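PDB 4XE7: uncharacterized protein, which is a bacterial actin-like protein of the ParM family, captured without nucleotide, that probably polymerises into filaments to segregate plasmid DNA. Local coordinates for residues V219-M224 with P393-E398; S205-L210 with L408-L413; S79-G84 with G173-E178; T40-A45 with L127-T132. One frame throughout, in Å; residues are numbered along the deposited sequence.

Contact 1 of 4, residues V219-M224 with P393-E398; sequences VEVEGM and PKNIQE
Val-221 spreads its two methyl groups against the base of one side chain and the amide end of the next: CG1 of Val-221 meets CB of Lys-394 at 3.9 Å, while CG2 of Val-221 lies 3.8 Å from ND2 of Asn-395. With CG1 anti to the backbone N (chi1 -172°), the fork is turned so that CG1 faces Lys-394 and CG2 faces Asn-395, and both pairs meet at a slant rather than alongside. Asn-395 ND2 is also 4.1 Å from Val-221 CG1.

The lysine does its touching with methylenes. CG of Lys-394 comes to 3.1 Å from the carbonyl O of Glu-222, a close carbon-to-oxygen approach; the chain bends at chi2 (-112°) and again at chi4, its methylenes still passing the carbonyl before the amine leads away. One water joins the two backbones here, donating to Glu-222 O at 2.9 Å and accepting from Lys-394 N at 2.7 Å. That carbonyl therefore has both a water and an aliphatic chain beside it.

Lys-394 and Asn-395 are the two middle residues of a type I beta turn, closed by Ile-396 N on Pro-393 O at 3.1 Å, which is how neighbours in sequence come to address the same valine.

The site lies at the surface, where strand 217-220, paired with strand 211-214, runs out into loop. Val-221 keeps a backbone bond to Leu-210, the Asn-395 amide reaches Ala-208 O weakly at the end of helix 205-210, and Ile-396 packs on Ile-316 of helix 300-317.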
loop_
_atom_site.group_PDB
_atom_site.type_symbol
_atom_site.label_atom_id
_atom_site.label_comp_id
_atom_site.label_asym_id
_atom_site.label_seq_id
_atom_site.Cartn_x
_atom_site.Cartn_y
_atom_site.Cartn_z
ATOM N N VAL A 219 -4.558 19.576 5.597
ATOM C CA VAL A 219 -4.471 19.820 7.029
ATOM C C VAL A 219 -3.167 19.245 7.583
ATOM O O VAL A 219 -2.663 18.213 7.109
ATOM C CB VAL A 219 -5.676 19.218 7.790
ATOM C CG1 VAL A 219 -6.986 19.686 7.165
ATOM C CG2 VAL A 219 -5.610 17.704 7.812
ATOM N N GLU A 220 -2.615 19.929 8.579
ATOM C CA GLU A 220 -1.371 19.495 9.202
ATOM C C GLU A 220 -1.653 18.426 10.236
ATOM O O GLU A 220 -2.315 18.677 11.234
ATOM C CB GLU A 220 -0.634 20.676 9.840
ATOM C CG GLU A 220 -0.110 21.682 8.823
ATOM C CD GLU A 220 0.663 22.817 9.460
ATOM O OE1 GLU A 220 0.069 23.567 10.265
ATOM O OE2 GLU A 220 1.868 22.953 9.160
ATOM N N VAL A 221 -1.159 17.224 9.971
ATOM C CA VAL A 221 -1.270 16.115 10.902
ATOM C C VAL A 221 -0.423 16.419 12.118
ATOM O O VAL A 221 0.746 16.782 11.990
ATOM C CB VAL A 221 -0.804 14.780 10.270
ATOM C CG1 VAL A 221 -1.122 13.612 11.196
ATOM C CG2 VAL A 221 -1.456 14.584 8.923
ATOM N N GLU A 222 -1.014 16.284 13.297
ATOM C CA GLU A 222 -0.276 16.525 14.528
ATOM C C GLU A 222 0.594 15.317 14.826
ATOM O O GLU A 222 0.138 14.180 14.726
ATOM C CB GLU A 222 -1.224 16.817 15.692
ATOM C CG GLU A 222 -0.862 18.079 16.450
ATOM C CD GLU A 222 -0.948 19.319 15.578
ATOM O OE1 GLU A 222 -2.065 19.855 15.415
ATOM O OE2 GLU A 222 0.099 19.747 15.041
ATOM N N GLY A 223 1.855 15.564 15.162
ATOM C CA GLY A 223 2.772 14.480 15.452
ATOM C C GLY A 223 4.227 14.832 15.228
ATOM O O GLY A 223 5.069 14.586 16.087
ATOM N N MET A 224 4.530 15.409 14.073
ATOM C CA MET A 224 5.908 15.762 13.769
ATOM C C MET A 224 6.064 17.246 13.490
ATOM O O MET A 224 5.373 17.804 12.631
ATOM C CB MET A 224 6.416 14.953 12.576
ATOM C CG MET A 224 7.913 15.079 12.340
ATOM S SD MET A 224 8.515 13.919 11.097
ATOM C CE MET A 224 8.631 14.971 9.651
ATOM N N PRO A 393 3.647 8.056 13.419
ATOM C CA PRO A 393 2.663 8.879 12.695
ATOM C C PRO A 393 1.234 8.581 13.132
ATOM O O PRO A 393 0.879 7.405 13.295
ATOM C CB PRO A 393 2.870 8.486 11.208
ATOM C CG PRO A 393 4.239 7.836 11.152
ATOM C CD PRO A 393 4.425 7.187 12.522
ATOM N N LYS A 394 0.432 9.628 13.323
ATOM C CA LYS A 394 -0.957 9.467 13.754
ATOM C C LYS A 394 -1.747 8.601 12.779
ATOM O O LYS A 394 -2.569 7.784 13.193
ATOM C CB LYS A 394 -1.631 10.832 13.911
ATOM C CG LYS A 394 -1.350 11.510 15.235
ATOM C CD LYS A 394 -2.602 11.585 16.092
ATOM C CE LYS A 394 -2.350 12.344 17.388
ATOM N NZ LYS A 394 -2.843 11.592 18.578
ATOM N N ASN A 395 -1.464 8.781 11.492
ATOM C CA ASN A 395 -2.113 8.054 10.397
ATOM C C ASN A 395 -1.345 6.804 9.937
ATOM O O ASN A 395 -1.404 6.411 8.759
ATOM C CB ASN A 395 -2.283 9.000 9.221
ATOM C CG ASN A 395 -1.031 9.800 8.963
ATOM O OD1 ASN A 395 0.026 9.475 9.500
ATOM N ND2 ASN A 395 -1.137 10.857 8.161
ATOM N N ILE A 396 -0.634 6.189 10.878
ATOM C CA ILE A 396 0.133 4.958 10.651
ATOM C C ILE A 396 -0.686 3.881 9.934
ATOM O O ILE A 396 -0.144 3.059 9.193
ATOM C CB ILE A 396 0.661 4.405 12.003
ATOM C CG1 ILE A 396 1.554 3.189 11.805
ATOM C CG2 ILE A 396 -0.516 4.056 12.936
ATOM C CD1 ILE A 396 2.883 3.505 11.175
ATOM N N GLN A 397 -2.002 3.888 10.136
ATOM C CA GLN A 397 -2.871 2.927 9.466
ATOM C C GLN A 397 -2.782 3.046 7.933
ATOM O O GLN A 397 -3.060 2.089 7.205
ATOM C CB GLN A 397 -4.325 3.109 9.935
ATOM C CG GLN A 397 -4.497 3.031 11.454
ATOM C CD GLN A 397 -5.957 3.025 11.894
ATOM O OE1 GLN A 397 -6.725 2.125 11.543
ATOM N NE2 GLN A 397 -6.343 4.032 12.674
ATOM N N GLU A 398 -2.367 4.213 7.446
ATOM C CA GLU A 398 -2.282 4.436 6.004
ATOM C C GLU A 398 -0.872 4.213 5.454
ATOM O O GLU A 398 -0.562 4.659 4.338
ATOM C CB GLU A 398 -2.771 5.849 5.656
ATOM C CG GLU A 398 -4.290 6.016 5.789
ATOM C CD GLU A 398 -5.070 4.830 5.219
ATOM O OE1 GLU A 398 -4.853 4.457 4.039
ATOM O OE2 GLU A 398 -5.898 4.259 5.960
HETATM O O HOH W 1 1.597 12.008 13.532
#

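Contact 2 of 4, residues S205-L210 with L408-L413; sequences SVLAIL and LIANLL
The two helical segments pass each other nearly at right angles, with 83° between their N-to-C directions and 9.8 Å between their axes at closest approach. Leu-207 and Ile-409 are the pair whose backbones come nearest, CA to CA 7.2 Å. So steep a crossing leaves only a small patch in common, and few residues fill it.

Ile-409 reaches across with the far end of its longer branch. CG1 points anti to the carbonyl carbon (chi1 -65°) and the chain continues extended, which delivers CD1 to the backbone of the other helix: Ile-409 CD1 lies 3.8 Å from Leu-207 O and 4.0 Å from Ala-208 CA. The methyl thus packs on main chain, beside the small side chain of Ala-208. From the other helix comes Leu-207, whose CD1 approaches CB of Ala-410 at 4.3 Å, a looser apolar touch. This is plain apolar packing, a short helix set crosswise on the C-terminal one, and it joins the 211-214/217-220 hairpin region to the helix bordering the large sheet.

Helix 205-210 is short, and the bonds of its first turn are weak; Ala-208 N also has a weak bond from outside, to Ser-406 OG on the preceding turn of helix 402-418. That longer helix is fixed on other sides as well: Asn-411 ND2 donates to Gly-13 O and Pro-149 O, which belong to the two outermost strands of the eight-stranded sheet, and Leu-412 packs against helix 2-7 and Ile-218 of strand 217-220.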
loop_
_atom_site.group_PDB
_atom_site.type_symbol
_atom_site.label_atom_id
_atom_site.label_comp_id
_atom_site.label_asym_id
_atom_site.label_seq_id
_atom_site.Cartn_x
_atom_site.Cartn_y
_atom_site.Cartn_z
ATOM N N SER A 205 7.975 10.478 1.450
ATOM C CA SER A 205 7.001 9.898 2.357
ATOM C C SER A 205 6.770 10.764 3.586
ATOM O O SER A 205 5.753 10.622 4.273
ATOM C CB SER A 205 7.436 8.494 2.765
ATOM O OG SER A 205 7.502 7.651 1.626
ATOM N N VAL A 206 7.716 11.667 3.829
ATOM C CA VAL A 206 7.614 12.696 4.844
ATOM C C VAL A 206 6.348 13.531 4.667
ATOM O O VAL A 206 5.675 13.870 5.646
ATOM C CB VAL A 206 8.867 13.621 4.801
ATOM C CG1 VAL A 206 8.647 14.894 5.597
ATOM C CG2 VAL A 206 10.084 12.886 5.317
ATOM N N LEU A 207 6.017 13.859 3.420
ATOM C CA LEU A 207 4.805 14.635 3.161
ATOM C C LEU A 207 3.551 13.948 3.722
ATOM O O LEU A 207 2.686 14.613 4.295
ATOM C CB LEU A 207 4.635 14.887 1.661
ATOM C CG LEU A 207 5.459 16.046 1.122
ATOM C CD1 LEU A 207 5.398 16.097 -0.403
ATOM C CD2 LEU A 207 4.956 17.339 1.741
ATOM N N ALA A 208 3.470 12.626 3.570
ATOM C CA ALA A 208 2.269 11.886 3.969
ATOM C C ALA A 208 2.205 11.714 5.478
ATOM O O ALA A 208 1.149 11.417 6.029
ATOM C CB ALA A 208 2.210 10.535 3.292
ATOM N N ILE A 209 3.339 11.895 6.145
ATOM C CA ILE A 209 3.346 11.886 7.600
ATOM C C ILE A 209 2.926 13.254 8.121
ATOM O O ILE A 209 2.159 13.356 9.086
ATOM C CB ILE A 209 4.725 11.471 8.126
ATOM C CG1 ILE A 209 4.916 9.976 7.839
ATOM C CG2 ILE A 209 4.857 11.773 9.614
ATOM C CD1 ILE A 209 6.353 9.535 7.770
ATOM N N LEU A 210 3.385 14.302 7.446
ATOM C CA LEU A 210 3.102 15.672 7.880
ATOM C C LEU A 210 1.715 16.173 7.491
ATOM O O LEU A 210 1.130 16.970 8.216
ATOM C CB LEU A 210 4.136 16.636 7.305
ATOM C CG LEU A 210 5.584 16.553 7.785
ATOM C CD1 LEU A 210 6.415 17.461 6.901
ATOM C CD2 LEU A 210 5.690 16.977 9.233
ATOM N N LEU A 408 0.370 12.323 -4.189
ATOM C CA LEU A 408 -0.923 13.002 -4.318
ATOM C C LEU A 408 -0.872 14.417 -3.712
ATOM O O LEU A 408 -1.290 15.388 -4.345
ATOM C CB LEU A 408 -2.042 12.177 -3.656
ATOM C CG LEU A 408 -3.431 12.826 -3.528
ATOM C CD1 LEU A 408 -3.987 13.283 -4.882
ATOM C CD2 LEU A 408 -4.422 11.887 -2.838
ATOM N N ILE A 409 -0.365 14.531 -2.488
ATOM C CA ILE A 409 -0.231 15.844 -1.843
ATOM C C ILE A 409 0.652 16.802 -2.670
ATOM O O ILE A 409 0.314 17.980 -2.842
ATOM C CB ILE A 409 0.340 15.699 -0.417
ATOM C CG1 ILE A 409 -0.658 14.943 0.470
ATOM C CG2 ILE A 409 0.669 17.064 0.203
ATOM C CD1 ILE A 409 -0.009 14.227 1.639
ATOM N N ALA A 410 1.773 16.294 -3.179
ATOM C CA ALA A 410 2.646 17.076 -4.045
ATOM C C ALA A 410 1.869 17.523 -5.272
ATOM O O ALA A 410 1.980 18.671 -5.708
ATOM C CB ALA A 410 3.884 16.265 -4.458
ATOM N N ASN A 411 1.061 16.614 -5.814
ATOM C CA ASN A 411 0.247 16.929 -6.986
ATOM C C ASN A 411 -0.783 18.036 -6.716
ATOM O O ASN A 411 -0.968 18.924 -7.539
ATOM C CB ASN A 411 -0.454 15.668 -7.490
ATOM C CG ASN A 411 -0.784 15.737 -8.975
ATOM O OD1 ASN A 411 -0.460 16.718 -9.655
ATOM N ND2 ASN A 411 -1.427 14.693 -9.486
ATOM N N LEU A 412 -1.452 17.978 -5.566
ATOM C CA LEU A 412 -2.414 19.016 -5.194
ATOM C C LEU A 412 -1.711 20.365 -5.054
ATOM O O LEU A 412 -2.164 21.377 -5.601
ATOM C CB LEU A 412 -3.142 18.653 -3.892
ATOM C CG LEU A 412 -4.091 19.732 -3.361
ATOM C CD1 LEU A 412 -5.151 20.080 -4.398
ATOM C CD2 LEU A 412 -4.749 19.296 -2.056
ATOM N N LEU A 413 -0.591 20.375 -4.335
ATOM C CA LEU A 413 0.174 21.603 -4.140
ATOM C C LEU A 413 0.636 22.198 -5.477
ATOM O O LEU A 413 0.565 23.413 -5.694
ATOM C CB LEU A 413 1.367 21.339 -3.228
ATOM C CG LEU A 413 1.019 21.065 -1.763
ATOM C CD1 LEU A 413 2.231 20.493 -1.021
ATOM C CD2 LEU A 413 0.521 22.340 -1.090
#

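Contact 3 of 4, residues S79-G84 with G173-E178; sequences SNSLDG and GEHTVE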
loop_
_atom_site.group_PDB
_atom_site.type_symbol
_atom_site.label_atom_id
_atom_site.label_comp_id
_atom_site.label_asym_id
_atom_site.label_seq_id
_atom_site.Cartn_x
_atom_site.Cartn_y
_atom_site.Cartn_z
ATOM N N SER A 79 -2.978 2.964 -26.144
ATOM C CA SER A 79 -2.004 3.954 -25.715
ATOM C C SER A 79 -0.728 3.865 -26.548
ATOM O O SER A 79 -0.262 2.768 -26.849
ATOM C CB SER A 79 -1.679 3.757 -24.219
ATOM O OG SER A 79 -0.552 4.522 -23.809
ATOM N N ASN A 80 -0.151 5.013 -26.900
ATOM C CA ASN A 80 1.150 5.021 -27.583
ATOM C C ASN A 80 2.323 4.741 -26.639
ATOM O O ASN A 80 3.453 4.554 -27.090
ATOM C CB ASN A 80 1.367 6.350 -28.312
ATOM C CG ASN A 80 0.368 6.558 -29.432
ATOM O OD1 ASN A 80 -0.083 5.602 -30.073
ATOM N ND2 ASN A 80 0.013 7.811 -29.672
ATOM N N SER A 81 2.044 4.674 -25.337
ATOM C CA SER A 81 3.024 4.198 -24.367
ATOM C C SER A 81 3.246 2.687 -24.486
ATOM O O SER A 81 4.285 2.179 -24.082
ATOM C CB SER A 81 2.569 4.536 -22.938
ATOM O OG SER A 81 2.137 5.880 -22.881
ATOM N N LEU A 82 2.240 1.970 -24.987
ATOM C CA LEU A 82 2.359 0.532 -25.252
ATOM C C LEU A 82 2.800 0.272 -26.691
ATOM O O LEU A 82 2.489 1.052 -27.588
ATOM C CB LEU A 82 1.033 -0.185 -25.001
ATOM C CG LEU A 82 0.448 -0.149 -23.600
ATOM C CD1 LEU A 82 -0.924 -0.824 -23.597
ATOM C CD2 LEU A 82 1.390 -0.817 -22.629
ATOM N N ASP A 83 3.502 -0.829 -26.922
ATOM C CA ASP A 83 3.918 -1.163 -28.290
ATOM C C ASP A 83 2.678 -1.623 -29.082
ATOM O O ASP A 83 1.613 -1.830 -28.486
ATOM C CB ASP A 83 5.042 -2.217 -28.273
ATOM C CG ASP A 83 4.535 -3.672 -28.211
ATOM O OD1 ASP A 83 3.445 -3.950 -27.675
ATOM O OD2 ASP A 83 5.267 -4.562 -28.695
ATOM N N GLY A 84 2.799 -1.769 -30.402
ATOM C CA GLY A 84 1.660 -2.169 -31.224
ATOM C C GLY A 84 0.924 -3.438 -30.793
ATOM O O GLY A 84 -0.304 -3.497 -30.824
ATOM N N GLY A 173 0.107 12.346 -23.449
ATOM C CA GLY A 173 -0.761 11.959 -24.538
ATOM C C GLY A 173 -2.091 11.395 -24.096
ATOM O O GLY A 173 -2.517 11.539 -22.942
ATOM N N GLU A 174 -2.752 10.741 -25.040
ATOM C CA GLU A 174 -4.092 10.246 -24.831
ATOM C C GLU A 174 -4.052 8.733 -24.685
ATOM O O GLU A 174 -3.266 8.070 -25.347
ATOM C CB GLU A 174 -4.991 10.668 -25.990
ATOM C CG GLU A 174 -6.473 10.530 -25.708
ATOM C CD GLU A 174 -7.326 10.865 -26.915
ATOM O OE1 GLU A 174 -7.984 9.944 -27.445
ATOM O OE2 GLU A 174 -7.334 12.047 -27.327
ATOM N N HIS A 175 -4.878 8.207 -23.784
ATOM C CA HIS A 175 -4.972 6.771 -23.530
ATOM C C HIS A 175 -6.417 6.389 -23.242
ATOM O O HIS A 175 -7.091 7.061 -22.461
ATOM C CB HIS A 175 -4.091 6.364 -22.342
ATOM C CG HIS A 175 -2.805 7.120 -22.256
ATOM N ND1 HIS A 175 -1.623 6.637 -22.796
ATOM C CD2 HIS A 175 -2.505 8.311 -21.709
ATOM C CE1 HIS A 175 -0.663 7.508 -22.577
ATOM N NE2 HIS A 175 -1.161 8.541 -21.920
ATOM N N THR A 176 -6.907 5.318 -23.853
ATOM C CA THR A 176 -8.224 4.828 -23.478
ATOM C C THR A 176 -8.139 3.473 -22.797
ATOM O O THR A 176 -7.343 2.608 -23.178
ATOM C CB THR A 176 -9.167 4.713 -24.691
ATOM O OG1 THR A 176 -8.715 3.655 -25.543
ATOM C CG2 THR A 176 -9.198 6.033 -25.457
ATOM N N VAL A 177 -8.967 3.305 -21.777
ATOM C CA VAL A 177 -9.126 2.029 -21.106
ATOM C C VAL A 177 -10.579 1.597 -21.199
ATOM O O VAL A 177 -11.475 2.279 -20.695
ATOM C CB VAL A 177 -8.721 2.101 -19.616
ATOM C CG1 VAL A 177 -8.810 0.720 -18.992
ATOM C CG2 VAL A 177 -7.312 2.697 -19.455
ATOM N N GLU A 178 -10.822 0.468 -21.848
ATOM C CA GLU A 178 -12.183 -0.035 -21.965
ATOM C C GLU A 178 -12.355 -1.281 -21.116
ATOM O O GLU A 178 -11.610 -2.248 -21.263
ATOM C CB GLU A 178 -12.534 -0.336 -23.422
ATOM C CG GLU A 178 -13.945 -0.870 -23.578
ATOM C CD GLU A 178 -14.273 -1.286 -24.996
ATOM O OE1 GLU A 178 -13.443 -1.057 -25.905
ATOM O OE2 GLU A 178 -15.362 -1.860 -25.190
HETATM O O HOH W 2 -0.988 7.580 -26.177
#
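Ser-79 OG and His-175 ND1 share a short hydrogen bond of 2.6 Å, and either atom could be its donor. The serine comes at the edge of the imidazole, with its CB in the ring plane and its OG near it; turning OG anti to the backbone N (chi1 169°) brings it to the nitrogen. A second hydroxyl follows along the same edge, Ser-81 OG lying 3.3 Å from His-175 CE1, also near the plane.

What places the two serines is the chain reversal between them. Ser-81 N donates to Ser-79 OG at 3.0 Å, an ST turn, so the hydroxyl that meets the imidazole is gripped by a main-chain N-H too. The same residues form a type I beta turn, closed by Leu-82 N on Ser-79 O at 3.2 Å. This turn ends strand 73-79, which lies next to strand 173-179 in the large mixed sheet. Where the strands part, a water spans the gap, accepting from Asn-80 N at 2.8 Å and donating to Glu-174 O at 2.5 Å.

Farther out, the end of helix 164-171 holds both polar groups: Ser-81 OG bonds to Met-170 O, and His-175 NE2 to Leu-171 O, which fixes the imidazole from its other nitrogen. Phe-131 of helix 123-140 meets the histidine ring with the two planes inclined at about 30°.

Contact 4 of 4, residues T40-A45 with L127-T132; sequences TVIAEA and LIPLFT
Helix 123-140 packs against the large mixed sheet of this actin-like fold, and here one of its turns leans on strand 33-45. Ile-42 makes most of the connection. Its CD1 meets CD1 of Ile-128 at 3.8 Å, methyl against methyl, while its CG2 drops between two helix residues, 3.9 Å from Ile-128 CG2 and 4.0 Å from Pro-129 CG. The isoleucine crosses both partners at about a right angle. Its CG1 sits between the backbone N and the carbonyl carbon (chi1 71°), with CG2 beside the backbone N, so that the two branches divide the work: the long branch goes to the end of Ile-128, the short one to its CG2 and the proline ring. Just ahead of the strand residues of this segment, Thr-40 adds its CA at 4.4 Å from Pro-129 CG.

The proline kinks the helix, since its nitrogen makes no bond to the turn before. The carbonyl just before it, Ile-128 O, is held twice by Thr-132, one turn on, by OG1 at 2.7 Å and N at 3.0 Å, arriving from opposite faces of the carbonyl plane; the hydroxyl stands 37° above that plane.

All four touching residues are buried. Trp-91 of strand 90-93, the next strand of the sheet, packs on both Ile-42 and Ile-128, and Thr-132 goes on to Leu-73 and Ile-77 of strand 73-79.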
loop_
_atom_site.group_PDB
_atom_site.type_symbol
_atom_site.label_atom_id
_atom_site.label_comp_id
_atom_site.label_asym_id
_atom_site.label_seq_id
_atom_site.Cartn_x
_atom_site.Cartn_y
_atom_site.Cartn_z
ATOM N N THR A 40 0.960 -6.273 -9.715
ATOM C CA THR A 40 1.635 -6.088 -10.986
ATOM C C THR A 40 1.721 -7.426 -11.722
ATOM O O THR A 40 2.776 -8.070 -11.814
ATOM C CB THR A 40 3.005 -5.463 -10.757
ATOM O OG1 THR A 40 2.824 -4.310 -9.924
ATOM C CG2 THR A 40 3.654 -5.052 -12.082
ATOM N N VAL A 41 0.564 -7.834 -12.230
ATOM C CA VAL A 41 0.403 -9.103 -12.896
ATOM C C VAL A 41 -0.528 -8.900 -14.069
ATOM O O VAL A 41 -1.643 -8.400 -13.895
ATOM C CB VAL A 41 -0.197 -10.172 -11.976
ATOM C CG1 VAL A 41 -0.323 -11.478 -12.731
ATOM C CG2 VAL A 41 0.644 -10.356 -10.725
ATOM N N ILE A 42 -0.080 -9.266 -15.262
ATOM C CA ILE A 42 -0.952 -9.194 -16.431
ATOM C C ILE A 42 -0.968 -10.526 -17.187
ATOM O O ILE A 42 -0.084 -11.364 -17.013
ATOM C CB ILE A 42 -0.527 -8.038 -17.371
ATOM C CG1 ILE A 42 0.791 -8.361 -18.068
ATOM C CG2 ILE A 42 -0.449 -6.702 -16.580
ATOM C CD1 ILE A 42 1.256 -7.275 -19.031
ATOM N N ALA A 43 -1.996 -10.721 -18.005
ATOM C CA ALA A 43 -2.144 -11.936 -18.814
ATOM C C ALA A 43 -2.952 -11.608 -20.067
ATOM O O ALA A 43 -3.965 -10.913 -19.978
ATOM C CB ALA A 43 -2.819 -13.063 -18.000
ATOM N N GLU A 44 -2.504 -12.091 -21.229
ATOM C CA GLU A 44 -3.214 -11.850 -22.484
ATOM C C GLU A 44 -4.654 -12.384 -22.402
ATOM O O GLU A 44 -4.897 -13.459 -21.851
ATOM C CB GLU A 44 -2.463 -12.483 -23.673
ATOM C CG GLU A 44 -1.099 -11.822 -24.009
ATOM C CD GLU A 44 -0.521 -12.266 -25.360
ATOM O OE1 GLU A 44 -1.231 -12.940 -26.139
ATOM O OE2 GLU A 44 0.638 -11.910 -25.663
ATOM N N ALA A 45 -5.601 -11.620 -22.938
ATOM C CA ALA A 45 -7.027 -11.921 -22.777
ATOM C C ALA A 45 -7.763 -11.895 -24.106
ATOM O O ALA A 45 -7.310 -11.238 -25.047
ATOM C CB ALA A 45 -7.671 -10.920 -21.799
ATOM N N LEU A 127 2.958 -0.377 -17.142
ATOM C CA LEU A 127 2.015 0.598 -17.694
ATOM C C LEU A 127 0.566 0.118 -17.632
ATOM O O LEU A 127 -0.350 0.893 -17.298
ATOM C CB LEU A 127 2.365 0.938 -19.139
ATOM C CG LEU A 127 3.652 1.744 -19.316
ATOM C CD1 LEU A 127 4.006 1.853 -20.794
ATOM C CD2 LEU A 127 3.524 3.120 -18.678
ATOM N N ILE A 128 0.348 -1.154 -17.941
ATOM C CA ILE A 128 -1.016 -1.670 -17.973
ATOM C C ILE A 128 -1.691 -1.561 -16.587
ATOM O O ILE A 128 -2.799 -1.042 -16.493
ATOM C CB ILE A 128 -1.052 -3.101 -18.529
ATOM C CG1 ILE A 128 -0.809 -3.049 -20.052
ATOM C CG2 ILE A 128 -2.391 -3.760 -18.209
ATOM C CD1 ILE A 128 -0.625 -4.395 -20.751
ATOM N N PRO A 129 -1.019 -1.994 -15.504
ATOM C CA PRO A 129 -1.654 -1.769 -14.201
ATOM C C PRO A 129 -1.766 -0.295 -13.819
ATOM O O PRO A 129 -2.742 0.078 -13.167
ATOM C CB PRO A 129 -0.735 -2.510 -13.229
ATOM C CG PRO A 129 -0.111 -3.588 -14.092
ATOM C CD PRO A 129 0.142 -2.890 -15.387
ATOM N N LEU A 130 -0.811 0.529 -14.223
ATOM C CA LEU A 130 -0.897 1.962 -13.928
ATOM C C LEU A 130 -2.121 2.585 -14.601
ATOM O O LEU A 130 -2.925 3.243 -13.944
ATOM C CB LEU A 130 0.388 2.682 -14.368
ATOM C CG LEU A 130 0.321 4.203 -14.533
ATOM C CD1 LEU A 130 0.342 4.917 -13.163
ATOM C CD2 LEU A 130 1.439 4.720 -15.407
ATOM N N PHE A 131 -2.268 2.379 -15.909
ATOM C CA PHE A 131 -3.402 2.958 -16.637
ATOM C C PHE A 131 -4.714 2.397 -16.126
ATOM O O PHE A 131 -5.714 3.108 -16.035
ATOM C CB PHE A 131 -3.287 2.704 -18.143
ATOM C CG PHE A 131 -2.205 3.502 -18.804
ATOM C CD1 PHE A 131 -1.896 4.773 -18.358
ATOM C CD2 PHE A 131 -1.493 2.981 -19.871
ATOM C CE1 PHE A 131 -0.891 5.519 -18.975
ATOM C CE2 PHE A 131 -0.490 3.717 -20.487
ATOM C CZ PHE A 131 -0.188 4.982 -20.044
ATOM N N THR A 132 -4.700 1.116 -15.787
ATOM C CA THR A 132 -5.888 0.473 -15.247
ATOM C C THR A 132 -6.272 1.101 -13.914
ATOM O O THR A 132 -7.463 1.321 -13.649
ATOM C CB THR A 132 -5.677 -1.047 -15.077
ATOM O OG1 THR A 132 -5.443 -1.627 -16.364
ATOM C CG2 THR A 132 -6.897 -1.700 -14.450
#

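The four contacts form two pairs. Contacts 3 and 4 touch, with centres about 12 Å apart, and both reach the eight-stranded sheet; Phe-131 of helix 123-140 joins them, and their segments alternate along the chain. Contacts 1 and 2, also with centres about 12 Å apart, meet at helix 205-210; both ends of contact 1 fall within the span that contact 2 brings together. Contacts 3 and 4 both close before contacts 1 and 2 open, and the pairs are well separated, contacts 1 and 4 having centres about 32 Å apart on opposite sides of the chain's centre. Helix 402-418 carries one side of contact 2 and, in the same turns, meets strands of the large sheet, so it joins the two regions.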